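Local coordinates for transcriptional activator of comK gene (Bacillus halodurans, PDB 2HQB), which probably acts as a membrane-anchored lipoprotein of the BMP family, related to periplasmic substrate-binding proteins, and is named for activating the competence gene comK, at residues G9-D14 and V41-V46; L66-G71 and H89-N94. All blocks are in the same frame, centred on the assembly; numbering follows the deposited sequence.

Overall arrangement
Both contacts lie in one parallel sheet, where strand 7-11 of contact 1 runs beside strand 66-69 of contact 2; the centres of the two contacts are about 10 Å apart. L11 N and F68 O, 2.8 Å apart, probably form one of the hydrogen bonds that join them. Contact 1 pairs the sheet's outermost strand, 39-43, with its neighbour and is partly buried: leucines and valines pack under the flanking helices, while glutamates and an aspartate gather where the chain reaches solvent. Contact 2 sits further inside the sheet and is buried almost throughout, so that aromatic and imidazole rings take the place of the acids beside the aliphatic groups common to both.

Contact 1: G9-D14 and V41-V46; sequences GLLVED and VLEEGV
L10 lies alongside L42, the two side chains pointing the same way from paired strands, with L10 CD2 3.8 Å from L42 CD1. CG of L10 stands anti to the backbone N (chi1 171°), as does that of L42, which puts the two branch points in matching positions; helix 23-35 covers them, A25 against L10 and Y26 against L42. V12 continues this apolar row: its CG1 rests 3.6 Å from E44 CA and also approaches CD1 of L42. On the other face L11 crosses E43 obliquely, CD2 against the aliphatic CB at 3.7 Å, and meets V46 at about a right angle. Leucine suits this place because its branches reach both neighbours and also F74 and L59 of the covering helices. E43 lends the contact its methylenes, while its bent chain carries the carboxylate away.

Between the parallel backbones, L10 N gives a hydrogen bond to V41 O, and L10 O accepts a nearly straight one from E43 N at 2.9 Å. V12 N then binds E43 O. Beyond the regular strand, V46 N donates to V12 O, 3.0 Å away, so the pairing carries on past the glycine turn. G45 has a positive phi of 66°, which a residue without a side chain adopts easily; its N donates to a water 2.7 Å away, which bonds weakly to D14 OD1. The arrangement is the edge of a parallel alpha/beta sheet, strands 7-11 and 39-43 being linked through helix 23-35 as a beta-alpha-beta unit.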
loop_
_atom_site.group_PDB
_atom_site.type_symbol
_atom_site.label_atom_id
_atom_site.label_comp_id
_atom_site.label_asym_id
_atom_site.label_seq_id
_atom_site.Cartn_x
_atom_site.Cartn_y
_atom_site.Cartn_z
ATOM N N GLY A 9 -9.302 19.040 0.595
ATOM C CA GLY A 9 -9.812 18.497 1.842
ATOM C C GLY A 9 -9.532 16.984 1.908
ATOM O O GLY A 9 -9.378 16.309 0.864
ATOM N N LEU A 10 -9.426 16.450 3.122
ATOM C CA LEU A 10 -9.212 15.027 3.292
ATOM C C LEU A 10 -10.142 14.493 4.356
ATOM O O LEU A 10 -10.250 15.051 5.443
ATOM C CB LEU A 10 -7.763 14.711 3.688
ATOM C CG LEU A 10 -7.482 13.246 4.100
ATOM C CD1 LEU A 10 -7.797 12.321 2.938
ATOM C CD2 LEU A 10 -6.039 13.092 4.525
ATOM N N LEU A 11 -10.856 13.435 4.027
ATOM C CA LEU A 11 -11.707 12.820 5.016
ATOM C C LEU A 11 -10.934 11.566 5.386
ATOM O O LEU A 11 -10.362 10.908 4.524
ATOM C CB LEU A 11 -13.058 12.430 4.446
ATOM C CG LEU A 11 -13.999 13.540 4.005
ATOM C CD1 LEU A 11 -15.311 12.898 3.750
ATOM C CD2 LEU A 11 -14.121 14.648 5.077
ATOM N N VAL A 12 -10.896 11.252 6.674
ATOM C CA VAL A 12 -10.190 10.079 7.141
ATOM C C VAL A 12 -11.049 9.414 8.230
ATOM O O VAL A 12 -11.813 10.078 8.927
ATOM C CB VAL A 12 -8.802 10.494 7.612
ATOM C CG1 VAL A 12 -8.838 11.015 9.013
ATOM C CG2 VAL A 12 -7.881 9.376 7.469
ATOM N N GLU A 13 -10.992 8.095 8.339
ATOM C CA GLU A 13 -11.812 7.424 9.347
ATOM C C GLU A 13 -10.905 6.740 10.351
ATOM O O GLU A 13 -9.725 6.536 10.070
ATOM C CB GLU A 13 -12.707 6.394 8.682
ATOM C CG GLU A 13 -11.947 5.170 8.241
ATOM C CD GLU A 13 -12.796 4.229 7.421
ATOM O OE1 GLU A 13 -13.927 3.868 7.856
ATOM O OE2 GLU A 13 -12.312 3.851 6.330
ATOM N N ASP A 14 -11.443 6.351 11.500
ATOM C CA ASP A 14 -10.617 5.722 12.536
ATOM C C ASP A 14 -9.938 4.393 12.131
ATOM O O ASP A 14 -10.619 3.474 11.691
ATOM C CB ASP A 14 -11.476 5.598 13.790
ATOM C CG ASP A 14 -11.790 6.988 14.426
ATOM O OD1 ASP A 14 -10.826 7.674 14.845
ATOM O OD2 ASP A 14 -12.979 7.402 14.504
ATOM N N VAL A 41 -7.109 21.062 4.197
ATOM C CA VAL A 41 -7.963 20.913 5.383
ATOM C C VAL A 41 -8.291 19.445 5.593
ATOM O O VAL A 41 -8.627 18.726 4.650
ATOM C CB VAL A 41 -9.283 21.638 5.263
ATOM C CG1 VAL A 41 -10.041 21.519 6.573
ATOM C CG2 VAL A 41 -9.049 23.056 4.886
ATOM N N LEU A 42 -8.225 19.025 6.851
ATOM C CA LEU A 42 -8.427 17.636 7.235
ATOM C C LEU A 42 -9.572 17.469 8.168
ATOM O O LEU A 42 -9.717 18.247 9.062
ATOM C CB LEU A 42 -7.171 17.109 7.942
ATOM C CG LEU A 42 -7.379 15.819 8.737
ATOM C CD1 LEU A 42 -7.373 14.690 7.727
ATOM C CD2 LEU A 42 -6.300 15.601 9.804
ATOM N N GLU A 43 -10.389 16.448 7.959
ATOM C CA GLU A 43 -11.502 16.152 8.856
ATOM C C GLU A 43 -11.229 14.707 9.289
ATOM O O GLU A 43 -11.022 13.830 8.453
ATOM C CB GLU A 43 -12.827 16.251 8.111
ATOM C CG GLU A 43 -13.170 17.646 7.627
ATOM C CD GLU A 43 -13.310 18.665 8.767
ATOM O OE1 GLU A 43 -14.012 18.391 9.770
ATOM O OE2 GLU A 43 -12.723 19.760 8.642
ATOM N N GLU A 44 -11.211 14.461 10.592
ATOM C CA GLU A 44 -10.909 13.134 11.120
ATOM C C GLU A 44 -12.178 12.553 11.741
ATOM O O GLU A 44 -13.158 13.290 11.903
ATOM C CB GLU A 44 -9.828 13.245 12.190
ATOM C CG GLU A 44 -8.639 14.166 11.865
ATOM C CD GLU A 44 -7.685 14.314 13.048
ATOM O OE1 GLU A 44 -7.087 13.285 13.440
ATOM O OE2 GLU A 44 -7.535 15.442 13.591
ATOM N N GLY A 45 -12.162 11.251 12.081
ATOM C CA GLY A 45 -13.322 10.592 12.687
ATOM C C GLY A 45 -14.545 10.484 11.794
ATOM O O GLY A 45 -15.653 10.252 12.277
ATOM N N VAL A 46 -14.359 10.635 10.485
ATOM C CA VAL A 46 -15.486 10.572 9.567
ATOM C C VAL A 46 -15.807 9.093 9.438
ATOM O O VAL A 46 -15.220 8.380 8.630
ATOM C CB VAL A 46 -15.104 11.187 8.192
ATOM C CG1 VAL A 46 -16.352 11.595 7.423
ATOM C CG2 VAL A 46 -14.187 12.394 8.388
HETATM O O HOH W 1 -10.105 9.458 12.396
#

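Contact 2: L66-G71 and H89-N94; sequences LIFGHG and HFVSFN
The beta-alpha-beta unit of strand 66-69, helix 73-79 and strand 89-93 brings its two parallel strands together here. I67 N donates to H89 O at 3.0 Å in an almost straight bond, and I67 O accepts from V91 N. G69 N reaches V91 O only weakly, whereas F93 N donates to G69 O at 2.8 Å.

On one face V91 lies beside F68, both pointing the same way. V91 CB is 3.5 Å from F68 CD2, and V91 CG2, anti to the carbonyl carbon, sits over the ring face in a CH-pi contact, displaced toward the rim. The beta-branched valine is broad close to the backbone and packs its CB and both methyls against the CD2-CE2 side of the ring. L66 CD1 touches V91 CG2 as well, and approaches the edge of the H89 imidazole, whose NE2 is hydrogen-bonded to T103. I67 and F90 occupy the opposite face, where their side chains meet I56 of helix 49-61.

Past G69, H70 has CG anti to the backbone N (chi1 -155°) and turns the edge of its imidazole toward the face of F93, an edge-to-face pair with centroids 4.9 Å apart and planes at 61°. H70 ND1 comes within 3.6 Å of F93 CG, and CE1 lies over the phenyl face. Y234, V230 and L233 also pack against F93. An alanine at F93 would probably leave the H70 ring without its aromatic partner, freer to turn, and open a gap beside Y234. At phi 140° a CB on G71 would press against the carbonyl O of H70, which suits glycine. These are neighbouring central strands of a parallel alpha/beta sheet, layered between helices as in the lobes of periplasmic-binding-protein folds.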
loop_
_atom_site.group_PDB
_atom_site.type_symbol
_atom_site.label_atom_id
_atom_site.label_comp_id
_atom_site.label_asym_id
_atom_site.label_seq_id
_atom_site.Cartn_x
_atom_site.Cartn_y
_atom_site.Cartn_z
ATOM N N LEU A 66 -11.384 20.149 -4.102
ATOM C CA LEU A 66 -10.864 18.785 -4.319
ATOM C C LEU A 66 -10.911 18.027 -2.972
ATOM O O LEU A 66 -10.229 18.397 -2.013
ATOM C CB LEU A 66 -9.431 18.802 -4.834
ATOM C CG LEU A 66 -8.877 17.416 -5.196
ATOM C CD1 LEU A 66 -9.679 16.812 -6.343
ATOM C CD2 LEU A 66 -7.420 17.538 -5.604
ATOM N N ILE A 67 -11.717 16.973 -2.902
ATOM C CA ILE A 67 -11.869 16.208 -1.667
ATOM C C ILE A 67 -11.413 14.742 -1.730
ATOM O O ILE A 67 -11.899 13.971 -2.559
ATOM C CB ILE A 67 -13.340 16.235 -1.232
ATOM C CG1 ILE A 67 -13.655 17.588 -0.619
ATOM C CG2 ILE A 67 -13.642 15.112 -0.250
ATOM C CD1 ILE A 67 -15.110 17.730 -0.245
ATOM N N PHE A 68 -10.480 14.361 -0.856
ATOM C CA PHE A 68 -10.007 12.967 -0.800
ATOM C C PHE A 68 -10.685 12.196 0.332
ATOM O O PHE A 68 -11.091 12.769 1.348
ATOM C CB PHE A 68 -8.512 12.882 -0.576
ATOM C CG PHE A 68 -7.694 13.237 -1.770
ATOM C CD1 PHE A 68 -7.235 14.530 -1.954
ATOM C CD2 PHE A 68 -7.298 12.250 -2.668
ATOM C CE1 PHE A 68 -6.397 14.836 -2.987
ATOM C CE2 PHE A 68 -6.452 12.546 -3.727
ATOM C CZ PHE A 68 -5.997 13.842 -3.881
ATOM N N GLY A 69 -10.819 10.893 0.125
ATOM C CA GLY A 69 -11.445 10.004 1.104
ATOM C C GLY A 69 -10.491 8.835 1.247
ATOM O O GLY A 69 -10.295 8.056 0.312
ATOM N N HIS A 70 -9.881 8.703 2.411
ATOM C CA HIS A 70 -8.916 7.653 2.552
ATOM C C HIS A 70 -9.543 6.354 2.980
ATOM O O HIS A 70 -9.751 6.091 4.170
ATOM C CB HIS A 70 -7.837 8.063 3.519
ATOM C CG HIS A 70 -6.564 7.347 3.283
ATOM N ND1 HIS A 70 -5.982 7.272 2.030
ATOM C CD2 HIS A 70 -5.747 6.678 4.125
ATOM C CE1 HIS A 70 -4.853 6.591 2.115
ATOM N NE2 HIS A 70 -4.686 6.218 3.373
ATOM N N GLY A 71 -9.842 5.526 2.002
ATOM C CA GLY A 71 -10.465 4.298 2.346
ATOM C C GLY A 71 -11.545 3.917 1.385
ATOM O O GLY A 71 -12.105 4.754 0.706
ATOM N N HIS A 89 -14.560 18.014 -7.151
ATOM C CA HIS A 89 -14.120 16.691 -7.573
ATOM C C HIS A 89 -13.848 15.785 -6.364
ATOM O O HIS A 89 -13.284 16.222 -5.353
ATOM C CB HIS A 89 -12.859 16.794 -8.401
ATOM C CG HIS A 89 -12.555 15.553 -9.176
ATOM N ND1 HIS A 89 -13.234 15.214 -10.325
ATOM C CD2 HIS A 89 -11.653 14.569 -8.966
ATOM C CE1 HIS A 89 -12.760 14.076 -10.793
ATOM N NE2 HIS A 89 -11.799 13.664 -9.987
ATOM N N PHE A 90 -14.219 14.515 -6.483
ATOM C CA PHE A 90 -14.052 13.603 -5.378
ATOM C C PHE A 90 -13.125 12.423 -5.676
ATOM O O PHE A 90 -13.369 11.666 -6.604
ATOM C CB PHE A 90 -15.423 13.081 -4.941
ATOM C CG PHE A 90 -16.400 14.161 -4.516
ATOM C CD1 PHE A 90 -17.069 14.939 -5.456
ATOM C CD2 PHE A 90 -16.677 14.379 -3.153
ATOM C CE1 PHE A 90 -17.996 15.915 -5.049
ATOM C CE2 PHE A 90 -17.614 15.362 -2.731
ATOM C CZ PHE A 90 -18.268 16.125 -3.687
ATOM N N VAL A 91 -12.059 12.268 -4.900
ATOM C CA VAL A 91 -11.159 11.141 -5.089
ATOM C C VAL A 91 -11.311 10.216 -3.880
ATOM O O VAL A 91 -11.403 10.670 -2.743
ATOM C CB VAL A 91 -9.690 11.571 -5.168
ATOM C CG1 VAL A 91 -8.852 10.461 -5.807
ATOM C CG2 VAL A 91 -9.564 12.829 -5.973
ATOM N N SER A 92 -11.377 8.916 -4.125
ATOM C CA SER A 92 -11.497 7.972 -3.030
ATOM C C SER A 92 -10.305 7.059 -3.143
ATOM O O SER A 92 -9.753 6.850 -4.227
ATOM C CB SER A 92 -12.776 7.124 -3.149
ATOM O OG SER A 92 -12.539 5.838 -3.748
ATOM N N PHE A 93 -9.874 6.527 -2.015
ATOM C CA PHE A 93 -8.796 5.575 -2.080
ATOM C C PHE A 93 -9.461 4.203 -2.007
ATOM O O PHE A 93 -10.033 3.860 -0.987
ATOM C CB PHE A 93 -7.848 5.769 -0.928
ATOM C CG PHE A 93 -6.455 6.029 -1.363
ATOM C CD1 PHE A 93 -6.059 7.319 -1.746
ATOM C CD2 PHE A 93 -5.534 4.973 -1.456
ATOM C CE1 PHE A 93 -4.753 7.566 -2.226
ATOM C CE2 PHE A 93 -4.214 5.191 -1.939
ATOM C CZ PHE A 93 -3.820 6.493 -2.325
ATOM N N ASN A 94 -9.466 3.473 -3.120
ATOM C CA ASN A 94 -10.017 2.108 -3.190
ATOM C C ASN A 94 -11.446 1.755 -3.509
ATOM O O ASN A 94 -11.756 0.572 -3.625
ATOM C CB ASN A 94 -9.702 1.298 -1.935
ATOM C CG ASN A 94 -8.256 1.063 -1.758
ATOM O OD1 ASN A 94 -7.486 1.087 -2.716
ATOM N ND2 ASN A 94 -7.853 0.827 -0.516
#